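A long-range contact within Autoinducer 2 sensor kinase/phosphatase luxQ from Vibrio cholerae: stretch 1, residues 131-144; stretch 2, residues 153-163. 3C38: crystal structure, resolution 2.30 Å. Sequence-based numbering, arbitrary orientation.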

# COMPACT_ATOMS: atom_id res chain seq x y z
N GLY A 131 4.95 -17.64 2.01
CA GLY A 131 3.72 -18.19 2.52
C GLY A 131 2.55 -17.72 1.69
O GLY A 131 2.62 -17.68 0.46
N LYS A 132 1.47 -17.35 2.36
CA LYS A 132 0.29 -16.85 1.69
C LYS A 132 0.67 -15.72 0.74
O LYS A 132 1.71 -15.07 0.92
CB LYS A 132 -0.73 -16.35 2.72
CG LYS A 132 -0.22 -15.22 3.62
CD LYS A 132 -1.34 -14.70 4.52
CE LYS A 132 -0.99 -13.38 5.18
NZ LYS A 132 -2.15 -12.78 5.91
N SER A 133 -0.16 -15.47 -0.26
CA SER A 133 0.12 -14.42 -1.22
C SER A 133 -0.01 -13.05 -0.55
O SER A 133 -0.95 -12.80 0.20
CB SER A 133 -0.83 -14.51 -2.41
OG SER A 133 -2.15 -14.18 -2.03
N VAL A 134 0.95 -12.19 -0.82
CA VAL A 134 0.98 -10.84 -0.28
C VAL A 134 0.29 -9.85 -1.22
O VAL A 134 0.58 -9.82 -2.42
CB VAL A 134 2.45 -10.40 -0.07
CG1 VAL A 134 2.52 -8.92 0.20
CG2 VAL A 134 3.05 -11.18 1.09
N HIS A 135 -0.63 -9.06 -0.67
CA HIS A 135 -1.35 -8.06 -1.46
C HIS A 135 -0.64 -6.70 -1.33
O HIS A 135 -0.34 -6.22 -0.23
CB HIS A 135 -2.80 -7.98 -0.98
CG HIS A 135 -3.58 -9.23 -1.27
ND1 HIS A 135 -4.34 -9.38 -2.41
CD2 HIS A 135 -3.64 -10.42 -0.62
CE1 HIS A 135 -4.83 -10.61 -2.45
NE2 HIS A 135 -4.42 -11.26 -1.38
N ILE A 136 -0.35 -6.09 -2.48
CA ILE A 136 0.40 -4.84 -2.51
C ILE A 136 -0.21 -3.79 -3.42
O ILE A 136 -0.70 -4.10 -4.49
CB ILE A 136 1.82 -5.09 -3.03
CG1 ILE A 136 2.42 -6.29 -2.32
CG2 ILE A 136 2.67 -3.84 -2.85
CD1 ILE A 136 3.77 -6.71 -2.87
N LEU A 137 -0.18 -2.53 -2.96
CA LEU A 137 -0.66 -1.42 -3.77
C LEU A 137 0.64 -0.80 -4.29
O LEU A 137 1.49 -0.38 -3.51
CB LEU A 137 -1.42 -0.41 -2.92
CG LEU A 137 -2.81 -0.85 -2.45
CD1 LEU A 137 -3.34 0.10 -1.37
CD2 LEU A 137 -3.75 -0.89 -3.65
N MET A 138 0.81 -0.80 -5.61
CA MET A 138 2.02 -0.26 -6.18
C MET A 138 1.76 0.86 -7.16
O MET A 138 0.68 0.94 -7.76
CB MET A 138 2.82 -1.35 -6.88
CG MET A 138 3.60 -2.22 -5.94
SD MET A 138 4.83 -3.13 -6.85
CE MET A 138 5.91 -1.83 -7.33
N ARG A 139 2.75 1.72 -7.32
CA ARG A 139 2.65 2.84 -8.23
C ARG A 139 4.02 3.17 -8.79
O ARG A 139 5.03 3.10 -8.09
CB ARG A 139 2.05 4.05 -7.50
CG ARG A 139 1.70 5.21 -8.41
CD ARG A 139 0.87 6.23 -7.65
NE ARG A 139 0.54 7.39 -8.48
CZ ARG A 139 1.40 8.36 -8.78
NH1 ARG A 139 2.64 8.31 -8.30
NH2 ARG A 139 1.01 9.37 -9.54
N ARG A 140 4.05 3.51 -10.08
CA ARG A 140 5.29 3.83 -10.78
C ARG A 140 5.39 5.32 -11.14
O ARG A 140 4.41 5.95 -11.53
CB ARG A 140 5.37 3.01 -12.07
CG ARG A 140 6.72 3.01 -12.75
CD ARG A 140 6.66 2.32 -14.11
NE ARG A 140 5.83 3.05 -15.05
CZ ARG A 140 5.94 2.98 -16.37
NH1 ARG A 140 6.86 2.21 -16.92
NH2 ARG A 140 5.13 3.70 -17.14
N SER A 141 6.58 5.90 -11.00
CA SER A 141 6.77 7.29 -11.35
C SER A 141 8.05 7.45 -12.18
O SER A 141 9.14 7.09 -11.75
CB SER A 141 6.85 8.16 -10.09
OG SER A 141 6.80 9.54 -10.43
N SER A 142 7.90 8.00 -13.39
CA SER A 142 9.03 8.19 -14.30
C SER A 142 10.16 9.01 -13.68
O SER A 142 9.91 9.98 -12.98
CB SER A 142 8.54 8.88 -15.57
OG SER A 142 7.34 8.28 -16.05
N LEU A 143 11.39 8.59 -13.95
CA LEU A 143 12.57 9.30 -13.45
C LEU A 143 13.23 9.93 -14.67
O LEU A 143 13.97 9.26 -15.40
CB LEU A 143 13.54 8.34 -12.76
CG LEU A 143 13.06 7.72 -11.46
CD1 LEU A 143 14.05 6.66 -10.99
CD2 LEU A 143 12.90 8.80 -10.40
N ILE A 144 12.96 11.21 -14.89
CA ILE A 144 13.51 11.92 -16.03
C ILE A 144 14.72 12.76 -15.61
O ILE A 144 14.95 12.98 -14.43
CB ILE A 144 12.42 12.79 -16.67
CG1 ILE A 144 11.31 11.87 -17.16
CG2 ILE A 144 12.99 13.61 -17.82
CD1 ILE A 144 10.01 12.56 -17.50
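Stretch 2 153-163: GYLYVGIVLND

At the centre of the contact, Leu137 faces Ile159, CB to CB 4.3 Å, and Leu137 CD1 reaches Leu161 CD2 at 4.0 Å. Stretch 2 lies beside stretch 1 as an antiparallel partner in a β-sheet: strand 153-160 runs back along strand 134-143, their directions 150° apart and their axes 4.5 Å apart at closest approach. Residues alternate between the two faces, so side chains meet those of their own face, both directly across and diagonally. On the other face, Met138 pairs with Gly158 at a CA-CA distance of only 4.3 Å. An ideal CB on Gly158 would sit 3.1 Å from Ile136 CG2 and 3.2 Å from Met138 CG, so the missing side chain is what admits these neighbours. Met138 CE then meets the edge of the Tyr156 ring, 3.5 Å from CD2.

The backbone fixes this register with paired hydrogen bonds. Leu137 N gives to Ile159 O (3.0 Å) and Ile159 N returns to Leu137 O (2.9 Å); the same exchange joins Arg139 to Val157 and Ser141 to Leu155. It fades at Gly153, whose N makes a weak bond to Leu143 O at 3.4 Å, although Leu143 N holds Gly153 O at 2.8 Å.

Toward that end the face of Met138 turns polar. Arg140 spans two rings: its CG lies over the face of Tyr156, 3.7 Å from the ring centroid, while its guanidinium stacks flat on Tyr154, centres 3.6 Å apart and planes at 3°. A water bridges Ser142 OG (2.5 Å) and Tyr154 OH (3.0 Å).

At the opposite end, stretch 2 leaves the strand after Val160, yet Leu161 N still bonds His135 O at 2.9 Å, and then a side chain takes over the pairing: Asn162 OD1 accepts from His135 N at 2.7 Å, and Asn162 ND2 donates to Ser133 O at 3.3 Å.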

# COMPACT_ATOMS: atom_id res chain seq x y z
N GLY A 153 14.94 5.98 -15.69
CA GLY A 153 14.37 4.83 -15.02
C GLY A 153 12.99 5.10 -14.44
O GLY A 153 12.32 6.06 -14.81
N TYR A 154 12.57 4.23 -13.53
CA TYR A 154 11.27 4.35 -12.90
C TYR A 154 11.39 4.01 -11.42
O TYR A 154 12.13 3.10 -11.04
CB TYR A 154 10.27 3.42 -13.57
CG TYR A 154 9.75 3.94 -14.89
CD1 TYR A 154 8.74 4.90 -14.92
CD2 TYR A 154 10.27 3.49 -16.10
CE1 TYR A 154 8.26 5.40 -16.13
CE2 TYR A 154 9.80 3.99 -17.32
CZ TYR A 154 8.79 4.95 -17.32
OH TYR A 154 8.31 5.45 -18.50
N LEU A 155 10.69 4.78 -10.60
CA LEU A 155 10.68 4.55 -9.17
C LEU A 155 9.35 3.89 -8.84
O LEU A 155 8.27 4.40 -9.19
CB LEU A 155 10.82 5.86 -8.38
CG LEU A 155 10.72 5.72 -6.86
CD1 LEU A 155 11.75 4.74 -6.36
CD2 LEU A 155 10.91 7.08 -6.19
N TYR A 156 9.43 2.73 -8.20
CA TYR A 156 8.25 1.99 -7.81
C TYR A 156 8.15 2.04 -6.29
O TYR A 156 9.15 1.85 -5.59
CB TYR A 156 8.36 0.52 -8.25
CG TYR A 156 8.25 0.26 -9.74
CD1 TYR A 156 9.29 0.57 -10.62
CD2 TYR A 156 7.10 -0.31 -10.27
CE1 TYR A 156 9.18 0.29 -12.00
CE2 TYR A 156 6.97 -0.58 -11.62
CZ TYR A 156 8.01 -0.28 -12.48
OH TYR A 156 7.85 -0.56 -13.81
N VAL A 157 6.96 2.33 -5.79
CA VAL A 157 6.72 2.36 -4.35
C VAL A 157 5.54 1.45 -4.09
O VAL A 157 4.60 1.37 -4.90
CB VAL A 157 6.37 3.79 -3.83
CG1 VAL A 157 7.50 4.76 -4.19
CG2 VAL A 157 5.05 4.26 -4.40
N GLY A 158 5.58 0.74 -2.97
CA GLY A 158 4.48 -0.14 -2.66
C GLY A 158 4.09 -0.12 -1.20
O GLY A 158 4.91 0.23 -0.33
N ILE A 159 2.83 -0.47 -0.94
CA ILE A 159 2.27 -0.57 0.40
C ILE A 159 1.81 -2.01 0.54
O ILE A 159 0.97 -2.47 -0.24
CB ILE A 159 1.01 0.29 0.57
CG1 ILE A 159 1.32 1.76 0.37
CG2 ILE A 159 0.46 0.11 1.97
CD1 ILE A 159 0.05 2.61 0.31
N VAL A 160 2.35 -2.73 1.52
CA VAL A 160 1.94 -4.11 1.73
C VAL A 160 0.74 -4.11 2.67
O VAL A 160 0.82 -3.61 3.80
CB VAL A 160 3.07 -4.96 2.36
CG1 VAL A 160 2.54 -6.37 2.67
CG2 VAL A 160 4.26 -5.02 1.42
N LEU A 161 -0.37 -4.69 2.21
CA LEU A 161 -1.59 -4.74 3.00
C LEU A 161 -1.58 -5.79 4.12
O LEU A 161 -2.09 -5.54 5.21
CB LEU A 161 -2.79 -4.96 2.08
CG LEU A 161 -2.91 -3.86 1.02
CD1 LEU A 161 -4.10 -4.13 0.12
CD2 LEU A 161 -3.07 -2.48 1.69
N ASN A 162 -1.02 -6.96 3.84
CA ASN A 162 -0.96 -8.04 4.83
C ASN A 162 -0.31 -7.53 6.10
O ASN A 162 0.78 -6.97 6.07
CB ASN A 162 -0.15 -9.23 4.30
CG ASN A 162 -0.73 -9.80 3.01
OD1 ASN A 162 -0.91 -9.07 2.02
ND2 ASN A 162 -1.04 -11.09 3.02
N ASP A 163 -1.00 -7.73 7.22
CA ASP A 163 -0.50 -7.32 8.52
C ASP A 163 -0.14 -5.84 8.66
O ASP A 163 0.58 -5.47 9.59
CB ASP A 163 0.73 -8.16 8.88
CG ASP A 163 0.40 -9.62 9.03
OD1 ASP A 163 1.23 -10.44 8.62
OD2 ASP A 163 -0.70 -9.95 9.55
O HOH W 1 5.95 7.19 -17.87